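Phosphoenolpyruvate-protein phosphotransferase (Coxiella burnetii, PDB 3TRC) probably transfers the phosphoryl group of phosphoenolpyruvate to a histidine of a partner protein, with magnesium as cofactor, and is represented here by its GAF domain. Local coordinates at residues Ile9-Asn18 with Phe147-Glu158; Pro39-Ile47 with Val56-Asn64. All coordinates share one frame; numbering follows the deposited sequence. Where two conformers were deposited one is given.

Contact 1 (Ile9-Asn18 with Phe147-Glu158); sequences ILRQITQEVN and FCVTLAIHLAAE
L10 and I9 close obliquely on the F147 ring, chiefly at CD1, CE1 and CZ. With CG anti to the backbone N (chi1 168°), F147 carries its ring across to them; L10 slides past it in the opposite direction, L10 CG lying 3.4 Å from F147 CD1, while I9 brings the methyl CG2 to 3.5 Å from F147 CZ. The far branch of L10 turns to T150, CD1 against the methyl CG2. T150 keeps its hydroxyl for A146 O, within its own helix. One turn on, I13 CD1 meets L151 CD2 at 4.0 Å, the two side chains crossing at about a right angle. Segments 9-18 and 147-158 run nearly parallel, 17° apart; helix 142-164 lies on the sheet of the GAF domain, at strand 114-122 among others, and helix 3-19 packs against it and against helix 23-37. L10 also touches L10 of the second subunit. Further along, H154 points its imidazole between T14, V17 and N18. V17 CG1 sits over one face of the ring, 4.0 Å from its centroid, while N18 OD1 lies near the ring plane at the edge, 2.9 Å from H154 CE1. The N18 amide is turned 75° against the ring, and its OD1 approaches H154 NE2 at an angle too poor for a hydrogen bond. E158 lays CG against V17 CG1, and a water donates to both E158 OE1 and V17 O.

Contact 2 (Pro39-Ile47 with Val56-Asn64); sequences PADACSLFI and VLMATQGLN
F46 and L57 form a non-hydrogen-bonded pair whose side chains cross on the same face of the sheet. L57 CD1 stands over one face of the phenyl ring, 4.0 Å from the F46 centroid and offset toward the rim, a CH-pi contact; the ring's CE2 rests on L57 CB. The same methyl of L57 also reaches S44 CB, at 3.7 Å. Further along that face S44 and T60 turn their hydroxyls to each other, T60 OG1 donating to S44 OG over 2.9 Å. T60 can do this because its OG1 lies anti to the backbone N (chi1 -169°). L63 closes in from the loop beyond the strand, with CD2 close to S44 OG and CD1 against A42 CB.

C43, L45, I47, V56, A59 and Q61 turn to the other face. L45 and A59 meet there through their CB atoms, 4.3 Å apart, and M58 lays its selenomethionine CG against I47 CG1 before its chain bends away. C43 and L45 continue onto helix 23-37, and L45 and I47 onto helix 142-164. At the hairpin's open end a water bridges D41 O and Q61 NE2.

Between L45 and F46 the register shifts by one residue: M58 N binds L45 O at 2.8 Å, nearly straight at 167°, whereas A59 N makes a weak second bond to the same oxygen, so M58 and A59 both face L45. On the other side of strand 42-49, D41 and A42 both face Q133 of strand 125-134. The arrangement is an antiparallel beta hairpin interrupted by a classic bulge, set in the central sheet of a GAF domain with helices packed on its C43-L45-I47 face.

Overall arrangement
From the N terminus the chain first lays down helix 3-19, which carries the first half of contact 1, then passes through helix 23-37 into strand 42-49. Contact 2 closes the shorter of the two loops, joining that strand to strand 54-61 across the hairpin turn. The chain then completes the sheet with strands 72-74, 90-92, 114-122 and 125-134 before helix 142-164 returns to the first helix and closes contact 1. Contact 2 therefore lies wholly within the larger loop, and the two do not cross. Their centres are about 16 Å apart, yet they touch where L155 CD1 meets L45 CD1 at 3.8 Å, so helix 142-164 links helix 3-19, which it meets in contact 1, to the hairpin of contact 2.

Contact 1 (Ile9-Asn18 with Phe147-Glu158)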
ATOM      1  N   ILE A   9      -1.673  -8.363  -6.749  1.00 21.00           N
ATOM      2  CA  ILE A   9      -1.937  -8.968  -5.451  1.00 19.94           C
ATOM      3  C   ILE A   9      -1.948  -7.877  -4.396  1.00 21.88           C
ATOM      4  O   ILE A   9      -2.817  -7.849  -3.528  1.00 22.50           O
ATOM      5  CB  ILE A   9      -0.872 -10.011  -5.085  1.00 19.28           C
ATOM      6  CG1 ILE A   9      -0.957 -11.194  -6.045  1.00 20.39           C
ATOM      7  CG2 ILE A   9      -1.034 -10.467  -3.625  1.00 21.26           C
ATOM      8  CD1 ILE A   9       0.265 -12.079  -6.038  1.00 19.69           C
ATOM      9  N   LEU A  10      -0.973  -6.980  -4.487  1.00 20.47           N
ATOM     10  CA  LEU A  10      -0.888  -5.843  -3.585  1.00 24.86           C
ATOM     11  C   LEU A  10      -2.175  -5.044  -3.675  1.00 26.54           C
ATOM     12  O   LEU A  10      -2.729  -4.610  -2.670  1.00 25.24           O
ATOM     13  CB  LEU A  10       0.290  -4.949  -3.962  1.00 25.97           C
ATOM     14  CG  LEU A  10       1.495  -4.919  -3.034  1.00 29.93           C
ATOM     15  CD1 LEU A  10       2.368  -3.721  -3.380  1.00 31.66           C
ATOM     16  CD2 LEU A  10       1.045  -4.859  -1.574  1.00 27.29           C
ATOM     17  N   ARG A  11      -2.647  -4.851  -4.901  1.00 26.32           N
ATOM     18  CA  ARG A  11      -3.868  -4.100  -5.130  1.00 29.49           C
ATOM     19  C   ARG A  11      -5.035  -4.723  -4.365  1.00 29.98           C
ATOM     20  O   ARG A  11      -5.755  -4.032  -3.646  1.00 34.15           O
ATOM     21  CB  ARG A  11      -4.170  -4.058  -6.629  1.00 33.19           C
ATOM     22  CG  ARG A  11      -5.268  -3.096  -7.037  1.00 37.56           C
ATOM     23  CD  ARG A  11      -5.602  -3.294  -8.507  1.00 39.26           C
ATOM     24  NE  ARG A  11      -6.022  -4.667  -8.783  1.00 40.48           N
ATOM     25  CZ  ARG A  11      -5.938  -5.253  -9.973  1.00 40.92           C
ATOM     26  NH1 ARG A  11      -5.440  -4.588 -11.007  1.00 42.14           N
ATOM     27  NH2 ARG A  11      -6.344  -6.507 -10.130  1.00 37.09           N
ATOM     28  N   GLN A  12      -5.202  -6.035  -4.509  1.00 28.58           N
ATOM     29  CA  GLN A  12      -6.306  -6.751  -3.873  1.00 28.19           C
ATOM     30  C   GLN A  12      -6.185  -6.811  -2.348  1.00 27.63           C
ATOM     31  O   GLN A  12      -7.173  -6.617  -1.637  1.00 25.70           O
ATOM     32  CB  GLN A  12      -6.435  -8.166  -4.453  1.00 31.14           C
ATOM     33  CG  GLN A  12      -7.389  -9.087  -3.689  1.00 31.79           C
ATOM     34  CD  GLN A  12      -8.861  -8.756  -3.912  1.00 34.27           C
ATOM     35  OE1 GLN A  12      -9.216  -8.020  -4.833  1.00 33.77           O
ATOM     36  NE2 GLN A  12      -9.723  -9.306  -3.064  1.00 34.95           N
ATOM     37  N   ILE A  13      -4.981  -7.078  -1.846  0.80 25.42           N
ATOM     38  CA  ILE A  13      -4.790  -7.199  -0.403  0.80 23.82           C
ATOM     39  C   ILE A  13      -4.822  -5.846   0.311  0.80 24.49           C
ATOM     40  O   ILE A  13      -5.292  -5.753   1.440  0.80 26.05           O
ATOM     41  CB  ILE A  13      -3.496  -7.954  -0.045  0.80 22.05           C
ATOM     42  CG1 ILE A  13      -3.461  -8.267   1.448  0.80 20.71           C
ATOM     43  CG2 ILE A  13      -2.267  -7.143  -0.436  0.80 26.36           C
ATOM     44  CD1 ILE A  13      -2.361  -9.229   1.834  0.80 25.25           C
ATOM     45  N   THR A  14      -4.317  -4.806  -0.345  1.00 24.39           N
ATOM     46  CA  THR A  14      -4.347  -3.462   0.229  1.00 27.85           C
ATOM     47  C   THR A  14      -5.814  -3.094   0.421  1.00 30.26           C
ATOM     48  O   THR A  14      -6.203  -2.527   1.443  1.00 29.90           O
ATOM     49  CB  THR A  14      -3.643  -2.431  -0.681  1.00 28.72           C
ATOM     50  OG1 THR A  14      -2.291  -2.853  -0.923  1.00 27.41           O
ATOM     51  CG2 THR A  14      -3.617  -1.057  -0.025  1.00 29.74           C
ATOM     52  N   GLN A  15      -6.619  -3.449  -0.577  1.00 29.14           N
ATOM     53  CA  GLN A  15      -8.068  -3.291  -0.535  1.00 33.03           C
ATOM     54  C   GLN A  15      -8.677  -4.025   0.654  1.00 30.37           C
ATOM     55  O   GLN A  15      -9.432  -3.448   1.436  1.00 29.10           O
ATOM     56  CB  GLN A  15      -8.680  -3.846  -1.821  1.00 37.18           C
ATOM     57  CG  GLN A  15     -10.176  -3.675  -1.924  1.00 43.12           C
ATOM     58  CD  GLN A  15     -10.554  -2.340  -2.522  1.00 49.66           C
ATOM     59  OE1 GLN A  15     -10.585  -1.324  -1.829  1.00 52.43           O
ATOM     60  NE2 GLN A  15     -10.830  -2.332  -3.822  1.00 50.27           N
ATOM     61  N   GLU A  16      -8.351  -5.305   0.780  1.00 27.11           N
ATOM     62  CA  GLU A  16      -8.909  -6.132   1.842  1.00 25.11           C
ATOM     63  C   GLU A  16      -8.477  -5.686   3.244  1.00 24.31           C
ATOM     64  O   GLU A  16      -9.273  -5.720   4.179  1.00 25.89           O
ATOM     65  CB  GLU A  16      -8.572  -7.611   1.613  1.00 29.35           C
ATOM     66  CG  GLU A  16      -9.392  -8.281   0.513  1.00 34.13           C
ATOM     67  CD  GLU A  16      -9.102  -9.771   0.391  1.00 40.83           C
ATOM     68  OE1 GLU A  16      -7.966 -10.189   0.698  1.00 41.28           O
ATOM     69  OE2 GLU A  16     -10.011 -10.527  -0.006  1.00 44.72           O
ATOM     70  N   VAL A  17      -7.223  -5.265   3.387  1.00 24.66           N
ATOM     71  CA  VAL A  17      -6.736  -4.780   4.678  1.00 23.10           C
ATOM     72  C   VAL A  17      -7.478  -3.521   5.111  1.00 26.29           C
ATOM     73  O   VAL A  17      -7.919  -3.412   6.252  1.00 26.60           O
ATOM     74  CB  VAL A  17      -5.216  -4.506   4.669  1.00 23.24           C
ATOM     75  CG1 VAL A  17      -4.792  -3.798   5.958  1.00 22.33           C
ATOM     76  CG2 VAL A  17      -4.442  -5.803   4.491  1.00 23.62           C
ATOM     77  N   ASN A  18      -7.629  -2.570   4.195  1.00 27.03           N
ATOM     78  CA  ASN A  18      -8.318  -1.334   4.546  1.00 28.90           C
ATOM     79  C   ASN A  18      -9.807  -1.537   4.819  1.00 24.96           C
ATOM     80  O   ASN A  18     -10.425  -0.739   5.515  1.00 32.81           O
ATOM     81  CB  ASN A  18      -8.081  -0.251   3.491  1.00 31.34           C
ATOM     82  CG  ASN A  18      -6.729   0.414   3.645  1.00 35.16           C
ATOM     83  OD1 ASN A  18      -6.072   0.271   4.677  1.00 36.41           O
ATOM     84  ND2 ASN A  18      -6.310   1.152   2.626  1.00 35.27           N
ATOM     85  N   PHE A 147       7.305  -6.939  -2.552  1.00 13.67           N
ATOM     86  CA  PHE A 147       5.897  -7.068  -2.221  1.00 16.50           C
ATOM     87  C   PHE A 147       5.688  -7.140  -0.712  1.00 16.16           C
ATOM     88  O   PHE A 147       4.881  -6.403  -0.144  1.00 18.44           O
ATOM     89  CB  PHE A 147       5.331  -8.321  -2.877  1.00 15.81           C
ATOM     90  CG  PHE A 147       3.975  -8.698  -2.386  1.00 22.13           C
ATOM     91  CD1 PHE A 147       2.849  -8.049  -2.855  1.00 24.87           C
ATOM     92  CD2 PHE A 147       3.824  -9.703  -1.450  1.00 24.31           C
ATOM     93  CE1 PHE A 147       1.600  -8.396  -2.399  1.00 30.49           C
ATOM     94  CE2 PHE A 147       2.580 -10.050  -0.995  1.00 29.07           C
ATOM     95  CZ  PHE A 147       1.467  -9.400  -1.466  1.00 30.68           C
ATOM     96  N   CYS A 148       6.421  -8.034  -0.067  1.00 14.18           N
ATOM     97  CA  CYS A 148       6.270  -8.237   1.370  1.00 15.03           C
ATOM     98  C   CYS A 148       6.708  -7.018   2.189  1.00 16.31           C
ATOM     99  O   CYS A 148       6.100  -6.694   3.212  1.00 18.52           O
ATOM    100  CB  CYS A 148       7.025  -9.494   1.811  1.00 14.12           C
ATOM    101  SG  CYS A 148       6.309 -11.061   1.290  1.00 14.73           S
ATOM    102  N   VAL A 149       7.767  -6.347   1.748  1.00 15.63           N
ATOM    103  CA  VAL A 149       8.248  -5.152   2.430  1.00 16.67           C
ATOM    104  C   VAL A 149       7.226  -4.030   2.308  1.00 20.73           C
ATOM    105  O   VAL A 149       6.890  -3.369   3.290  1.00 20.47           O
ATOM    106  CB  VAL A 149       9.616  -4.698   1.889  1.00 17.75           C
ATOM    107  CG1 VAL A 149       9.936  -3.280   2.349  1.00 19.39           C
ATOM    108  CG2 VAL A 149      10.696  -5.668   2.330  1.00 15.66           C
ATOM    109  N   THR A 150       6.723  -3.826   1.094  1.00 19.59           N
ATOM    110  CA  THR A 150       5.724  -2.796   0.857  1.00 18.79           C
ATOM    111  C   THR A 150       4.491  -3.063   1.706  1.00 17.42           C
ATOM    112  O   THR A 150       3.916  -2.143   2.301  1.00 22.35           O
ATOM    113  CB  THR A 150       5.348  -2.728  -0.646  1.00 16.68           C
ATOM    114  OG1 THR A 150       6.531  -2.469  -1.407  1.00 22.85           O
ATOM    115  CG2 THR A 150       4.351  -1.617  -0.895  1.00 21.08           C
ATOM    116  N   LEU A 151       4.103  -4.331   1.789  1.00 18.29           N
ATOM    117  CA  LEU A 151       2.978  -4.746   2.616  1.00 18.26           C
ATOM    118  C   LEU A 151       3.217  -4.454   4.101  1.00 22.99           C
ATOM    119  O   LEU A 151       2.317  -3.989   4.804  1.00 19.44           O
ATOM    120  CB  LEU A 151       2.709  -6.232   2.417  1.00 24.62           C
ATOM    121  CG  LEU A 151       1.519  -6.832   3.160  1.00 27.74           C
ATOM    122  CD1 LEU A 151       0.234  -6.116   2.763  1.00 31.22           C
ATOM    123  CD2 LEU A 151       1.420  -8.320   2.878  1.00 28.09           C
ATOM    124  N   ALA A 152       4.429  -4.734   4.573  1.00 19.17           N
ATOM    125  CA  ALA A 152       4.765  -4.523   5.979  1.00 18.07           C
ATOM    126  C   ALA A 152       4.631  -3.062   6.404  1.00 18.02           C
ATOM    127  O   ALA A 152       4.368  -2.770   7.573  1.00 15.97           O
ATOM    128  CB  ALA A 152       6.175  -5.033   6.277  1.00 18.23           C
ATOM    129  N   ILE A 153       4.836  -2.142   5.467  1.00 17.25           N
ATOM    130  CA  ILE A 153       4.628  -0.726   5.749  1.00 19.90           C
ATOM    131  C   ILE A 153       3.166  -0.487   6.106  1.00 21.35           C
ATOM    132  O   ILE A 153       2.850   0.260   7.031  1.00 20.56           O
ATOM    133  CB  ILE A 153       5.033   0.145   4.549  1.00 19.74           C
ATOM    134  CG1 ILE A 153       6.517  -0.076   4.244  1.00 23.46           C
ATOM    135  CG2 ILE A 153       4.745   1.612   4.828  1.00 20.97           C
ATOM    136  CD1 ILE A 153       6.991   0.545   2.958  1.00 27.22           C
ATOM    137  N   HIS A 154       2.278  -1.146   5.371  1.00 19.20           N
ATOM    138  CA  HIS A 154       0.844  -1.044   5.612  1.00 20.99           C
ATOM    139  C   HIS A 154       0.518  -1.646   6.977  1.00 17.63           C
ATOM    140  O   HIS A 154      -0.214  -1.059   7.769  1.00 16.99           O
ATOM    141  CB  HIS A 154       0.094  -1.783   4.499  1.00 25.35           C
ATOM    142  CG  HIS A 154      -1.339  -1.382   4.341  1.00 28.22           C
ATOM    143  ND1 HIS A 154      -1.971  -0.493   5.188  1.00 28.53           N
ATOM    144  CD2 HIS A 154      -2.269  -1.755   3.432  1.00 25.21           C
ATOM    145  CE1 HIS A 154      -3.224  -0.337   4.804  1.00 24.60           C
ATOM    146  NE2 HIS A 154      -3.433  -1.094   3.740  1.00 27.21           N
ATOM    147  N   LEU A 155       1.064  -2.829   7.248  1.00 16.43           N
ATOM    148  CA  LEU A 155       0.845  -3.495   8.528  1.00 15.21           C
ATOM    149  C   LEU A 155       1.319  -2.645   9.703  1.00 13.64           C
ATOM    150  O   LEU A 155       0.669  -2.603  10.748  1.00 16.78           O
ATOM    151  CB  LEU A 155       1.537  -4.856   8.547  1.00 17.88           C
ATOM    152  CG  LEU A 155       1.058  -5.818   7.454  1.00 21.65           C
ATOM    153  CD1 LEU A 155       1.822  -7.126   7.527  1.00 20.64           C
ATOM    154  CD2 LEU A 155      -0.437  -6.062   7.577  1.00 26.03           C
ATOM    155  N   ALA A 156       2.451  -1.969   9.533  1.00 14.24           N
ATOM    156  CA  ALA A 156       2.968  -1.089  10.580  1.00 14.13           C
ATOM    157  C   ALA A 156       1.964   0.009  10.909  1.00 13.86           C
ATOM    158  O   ALA A 156       1.706   0.308  12.081  1.00 15.61           O
ATOM    159  CB  ALA A 156       4.308  -0.484  10.162  1.00 14.31           C
ATOM    160  N   ALA A 157       1.388   0.610   9.873  1.00 15.31           N
ATOM    161  CA  ALA A 157       0.410   1.673  10.068  1.00 17.81           C
ATOM    162  C   ALA A 157      -0.827   1.145  10.777  1.00 17.39           C
ATOM    163  O   ALA A 157      -1.375   1.801  11.658  1.00 18.63           O
ATOM    164  CB  ALA A 157       0.026   2.303   8.732  1.00 17.61           C
ATOM    165  N   GLU A 158      -1.270  -0.043  10.387  1.00 18.28           N
ATOM    166  CA  GLU A 158      -2.445  -0.648  11.000  1.00 20.63           C
ATOM    167  C   GLU A 158      -2.217  -0.967  12.480  1.00 16.16           C
ATOM    168  O   GLU A 158      -3.081  -0.719  13.318  1.00 17.21           O
ATOM    169  CB  GLU A 158      -2.871  -1.890  10.215  1.00 21.27           C
ATOM    170  CG  GLU A 158      -3.247  -1.581   8.762  1.00 26.09           C
ATOM    171  CD  GLU A 158      -4.489  -0.706   8.650  1.00 33.30           C
ATOM    172  OE1 GLU A 158      -5.496  -1.034   9.302  1.00 33.43           O
ATOM    173  OE2 GLU A 158      -4.457   0.311   7.922  1.00 36.91           O
TER
HETATM  174  O   HOH W   1      -8.020  -1.255   8.134  1.00 38.33           O

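Contact 2 (Pro39-Ile47 with Val56-Asn64)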
ATOM      1  N   PRO A  39       3.098 -18.191  -4.099  1.00 13.66           N
ATOM      2  CA  PRO A  39       2.564 -18.705  -2.832  1.00 13.03           C
ATOM      3  C   PRO A  39       3.676 -19.010  -1.833  1.00 13.89           C
ATOM      4  O   PRO A  39       4.859 -18.961  -2.169  1.00 15.10           O
ATOM      5  CB  PRO A  39       1.898 -20.012  -3.254  1.00 13.01           C
ATOM      6  CG  PRO A  39       2.771 -20.505  -4.366  1.00 13.25           C
ATOM      7  CD  PRO A  39       3.219 -19.259  -5.109  1.00 17.00           C
ATOM      8  N   ALA A  40       3.288 -19.321  -0.602  1.00 14.62           N
ATOM      9  CA  ALA A  40       4.227 -19.769   0.413  1.00 13.24           C
ATOM     10  C   ALA A  40       3.517 -20.800   1.279  1.00 12.31           C
ATOM     11  O   ALA A  40       2.300 -20.927   1.221  1.00 13.25           O
ATOM     12  CB  ALA A  40       4.712 -18.596   1.262  1.00 11.98           C
ATOM     13  N   ASP A  41       4.270 -21.533   2.091  1.00 11.69           N
ATOM     14  CA  ASP A  41       3.669 -22.607   2.882  1.00 14.38           C
ATOM     15  C   ASP A  41       3.298 -22.216   4.307  1.00 14.62           C
ATOM     16  O   ASP A  41       2.413 -22.825   4.905  1.00 14.08           O
ATOM     17  CB  ASP A  41       4.562 -23.841   2.870  1.00 15.76           C
ATOM     18  CG  ASP A  41       4.869 -24.300   1.468  1.00 16.86           C
ATOM     19  OD1 ASP A  41       3.910 -24.534   0.696  1.00 16.87           O
ATOM     20  OD2 ASP A  41       6.059 -24.381   1.121  1.00 17.15           O
ATOM     21  N   ALA A  42       3.956 -21.191   4.839  1.00 14.21           N
ATOM     22  CA  ALA A  42       3.578 -20.650   6.135  1.00 14.35           C
ATOM     23  C   ALA A  42       3.839 -19.152   6.190  1.00 15.11           C
ATOM     24  O   ALA A  42       4.752 -18.642   5.547  1.00 16.08           O
ATOM     25  CB  ALA A  42       4.318 -21.375   7.267  1.00 14.70           C
ATOM     26  N   CYS A  43       3.002 -18.440   6.929  0.78 13.73           N
ATOM     27  CA  CYS A  43       3.215 -17.022   7.145  0.78 12.27           C
ATOM     28  C   CYS A  43       2.719 -16.696   8.537  0.78 12.51           C
ATOM     29  O   CYS A  43       1.619 -17.089   8.917  0.78 11.71           O
ATOM     30  CB  CYS A  43       2.483 -16.184   6.096  0.78 14.57           C
ATOM     31  SG  CYS A  43       2.762 -14.414   6.259  0.78 12.29           S
ATOM     32  N   SER A  44       3.551 -15.996   9.297  1.00 12.51           N
ATOM     33  CA  SER A  44       3.241 -15.649  10.677  1.00 10.74           C
ATOM     34  C   SER A  44       3.524 -14.179  10.931  1.00 13.03           C
ATOM     35  O   SER A  44       4.421 -13.596  10.323  1.00 14.68           O
ATOM     36  CB  SER A  44       4.070 -16.506  11.645  1.00 13.52           C
ATOM     37  OG  SER A  44       3.814 -17.889  11.429  1.00 15.17           O
ATOM     38  N   LEU A  45       2.755 -13.588  11.836  1.00 11.31           N
ATOM     39  CA  LEU A  45       2.930 -12.187  12.181  1.00 11.81           C
ATOM     40  C   LEU A  45       3.083 -12.085  13.690  1.00 11.79           C
ATOM     41  O   LEU A  45       2.246 -12.585  14.440  1.00 12.44           O
ATOM     42  CB  LEU A  45       1.733 -11.368  11.687  1.00 16.99           C
ATOM     43  CG  LEU A  45       1.923  -9.851  11.625  1.00 26.93           C
ATOM     44  CD1 LEU A  45       0.969  -9.233  10.614  1.00 33.17           C
ATOM     45  CD2 LEU A  45       1.750  -9.225  12.999  1.00 26.44           C
ATOM     46  N   PHE A  46       4.180 -11.469  14.120  1.00 12.04           N
ATOM     47  CA  PHE A  46       4.477 -11.296  15.534  1.00 11.68           C
ATOM     48  C   PHE A  46       4.369  -9.826  15.868  1.00 12.94           C
ATOM     49  O   PHE A  46       4.729  -8.970  15.057  1.00 13.21           O
ATOM     50  CB  PHE A  46       5.905 -11.754  15.846  1.00 12.72           C
ATOM     51  CG  PHE A  46       6.119 -13.236  15.718  1.00 11.61           C
ATOM     52  CD1 PHE A  46       6.434 -13.804  14.497  1.00 14.56           C
ATOM     53  CD2 PHE A  46       6.025 -14.059  16.833  1.00 15.03           C
ATOM     54  CE1 PHE A  46       6.645 -15.174  14.383  1.00 15.43           C
ATOM     55  CE2 PHE A  46       6.225 -15.425  16.728  1.00 13.04           C
ATOM     56  CZ  PHE A  46       6.540 -15.985  15.510  1.00 13.13           C
ATOM     57  N   ILE A  47       3.890  -9.528  17.067  1.00 12.55           N
ATOM     58  CA  ILE A  47       3.863  -8.148  17.531  1.00 12.27           C
ATOM     59  C   ILE A  47       4.741  -8.008  18.772  1.00 13.15           C
ATOM     60  O   ILE A  47       4.768  -8.895  19.627  1.00 14.99           O
ATOM     61  CB  ILE A  47       2.421  -7.680  17.809  1.00 15.58           C
ATOM     62  CG1 ILE A  47       1.621  -7.668  16.501  1.00 18.83           C
ATOM     63  CG2 ILE A  47       2.415  -6.291  18.424  1.00 14.08           C
ATOM     64  CD1 ILE A  47       0.276  -6.973  16.615  1.00 23.83           C
ATOM     65  N   VAL A  56       5.266 -11.632  20.294  1.00 12.41           N
ATOM     66  CA  VAL A  56       4.119 -12.512  20.509  1.00 11.68           C
ATOM     67  C   VAL A  56       3.459 -12.859  19.185  1.00 11.73           C
ATOM     68  O   VAL A  56       3.153 -11.978  18.391  1.00 13.80           O
ATOM     69  CB  VAL A  56       3.069 -11.839  21.409  1.00 15.52           C
ATOM     70  CG1 VAL A  56       1.930 -12.815  21.707  1.00 17.31           C
ATOM     71  CG2 VAL A  56       3.714 -11.360  22.693  1.00 19.61           C
ATOM     72  N   LEU A  57       3.248 -14.144  18.931  1.00 11.11           N
ATOM     73  CA  LEU A  57       2.579 -14.542  17.697  1.00 13.94           C
ATOM     74  C   LEU A  57       1.142 -14.035  17.717  1.00 13.57           C
ATOM     75  O   LEU A  57       0.397 -14.297  18.666  1.00 13.29           O
ATOM     76  CB  LEU A  57       2.596 -16.062  17.551  1.00 11.07           C
ATOM     77  CG  LEU A  57       1.920 -16.584  16.287  1.00 11.04           C
ATOM     78  CD1 LEU A  57       2.729 -16.185  15.053  1.00 13.58           C
ATOM     79  CD2 LEU A  57       1.771 -18.102  16.367  1.00 11.67           C
HETATM   80  N   MSE A  58       0.744 -13.307  16.678  1.00 12.46           N
HETATM   81  CA  MSE A  58      -0.601 -12.724  16.647  1.00 14.46           C
HETATM   82  C   MSE A  58      -1.470 -13.202  15.479  1.00 12.05           C
HETATM   83  O   MSE A  58      -2.684 -12.987  15.466  1.00 14.85           O
HETATM   84  CB  MSE A  58      -0.525 -11.191  16.711  1.00 15.75           C
HETATM   85  CG  MSE A  58      -0.049 -10.655  18.071  1.00 19.30           C
HETATM   86 SE   MSE A  58      -1.175 -11.193  19.581  1.00 27.14          SE
HETATM   87  CE  MSE A  58      -2.721 -10.087  19.168  1.00 40.44           C
ATOM     88  N   ALA A  59      -0.849 -13.873  14.514  1.00 11.20           N
ATOM     89  CA  ALA A  59      -1.570 -14.475  13.399  1.00 11.22           C
ATOM     90  C   ALA A  59      -0.662 -15.469  12.700  1.00 12.13           C
ATOM     91  O   ALA A  59       0.542 -15.249  12.598  1.00 11.70           O
ATOM     92  CB  ALA A  59      -2.027 -13.402  12.416  1.00 14.09           C
ATOM     93  N   THR A  60      -1.235 -16.568  12.226  1.00 11.13           N
ATOM     94  CA  THR A  60      -0.447 -17.527  11.472  1.00 12.75           C
ATOM     95  C   THR A  60      -1.304 -18.311  10.496  1.00 14.69           C
ATOM     96  O   THR A  60      -2.489 -18.566  10.733  1.00 15.24           O
ATOM     97  CB  THR A  60       0.322 -18.515  12.389  1.00 13.00           C
ATOM     98  OG1 THR A  60       1.262 -19.262  11.604  1.00 13.87           O
ATOM     99  CG2 THR A  60      -0.640 -19.490  13.079  1.00 12.16           C
ATOM    100  N   GLN A  61      -0.689 -18.650   9.374  1.00 12.91           N
ATOM    101  CA  GLN A  61      -1.220 -19.651   8.472  1.00 13.41           C
ATOM    102  C   GLN A  61      -0.107 -20.674   8.295  1.00 14.96           C
ATOM    103  O   GLN A  61       1.004 -20.332   7.890  1.00 16.79           O
ATOM    104  CB  GLN A  61      -1.601 -19.014   7.139  1.00 14.71           C
ATOM    105  CG  GLN A  61      -1.916 -20.003   6.037  1.00 18.07           C
ATOM    106  CD  GLN A  61      -3.118 -20.869   6.347  1.00 24.27           C
ATOM    107  OE1 GLN A  61      -4.020 -20.470   7.088  1.00 22.72           O
ATOM    108  NE2 GLN A  61      -3.133 -22.073   5.786  1.00 30.74           N
ATOM    109  N   GLY A  62      -0.386 -21.923   8.644  1.00 15.71           N
ATOM    110  CA  GLY A  62       0.605 -22.969   8.484  1.00 19.37           C
ATOM    111  C   GLY A  62       1.077 -23.541   9.806  1.00 19.03           C
ATOM    112  O   GLY A  62       1.455 -24.707   9.875  1.00 22.80           O
ATOM    113  N   LEU A  63       1.055 -22.719  10.850  1.00 18.80           N
ATOM    114  CA  LEU A  63       1.482 -23.139  12.179  1.00 17.84           C
ATOM    115  C   LEU A  63       0.288 -23.520  13.051  1.00 16.96           C
ATOM    116  O   LEU A  63      -0.853 -23.180  12.747  1.00 15.59           O
ATOM    117  CB  LEU A  63       2.276 -22.025  12.870  1.00 21.19           C
ATOM    118  CG  LEU A  63       3.798 -21.986  12.693  1.00 28.09           C
ATOM    119  CD1 LEU A  63       4.210 -22.286  11.260  1.00 28.18           C
ATOM    120  CD2 LEU A  63       4.363 -20.651  13.169  1.00 26.79           C
ATOM    121  N   ASN A  64       0.569 -24.228  14.140  1.00 14.29           N
ATOM    122  CA  ASN A  64      -0.432 -24.592  15.142  1.00 12.38           C
ATOM    123  C   ASN A  64      -1.252 -23.367  15.562  1.00 13.24           C
ATOM    124  O   ASN A  64      -0.711 -22.425  16.138  1.00 13.05           O
ATOM    125  CB  ASN A  64       0.324 -25.205  16.331  1.00 14.61           C
ATOM    126  CG  ASN A  64      -0.559 -25.532  17.520  1.00 16.66           C
ATOM    127  OD1 ASN A  64      -1.775 -25.326  17.513  1.00 14.54           O
ATOM    128  ND2 ASN A  64       0.072 -26.059  18.571  1.00 17.65           N
TER
HETATM  129  O   HOH W   2      -0.312 -23.001   4.543  0.95 23.97           O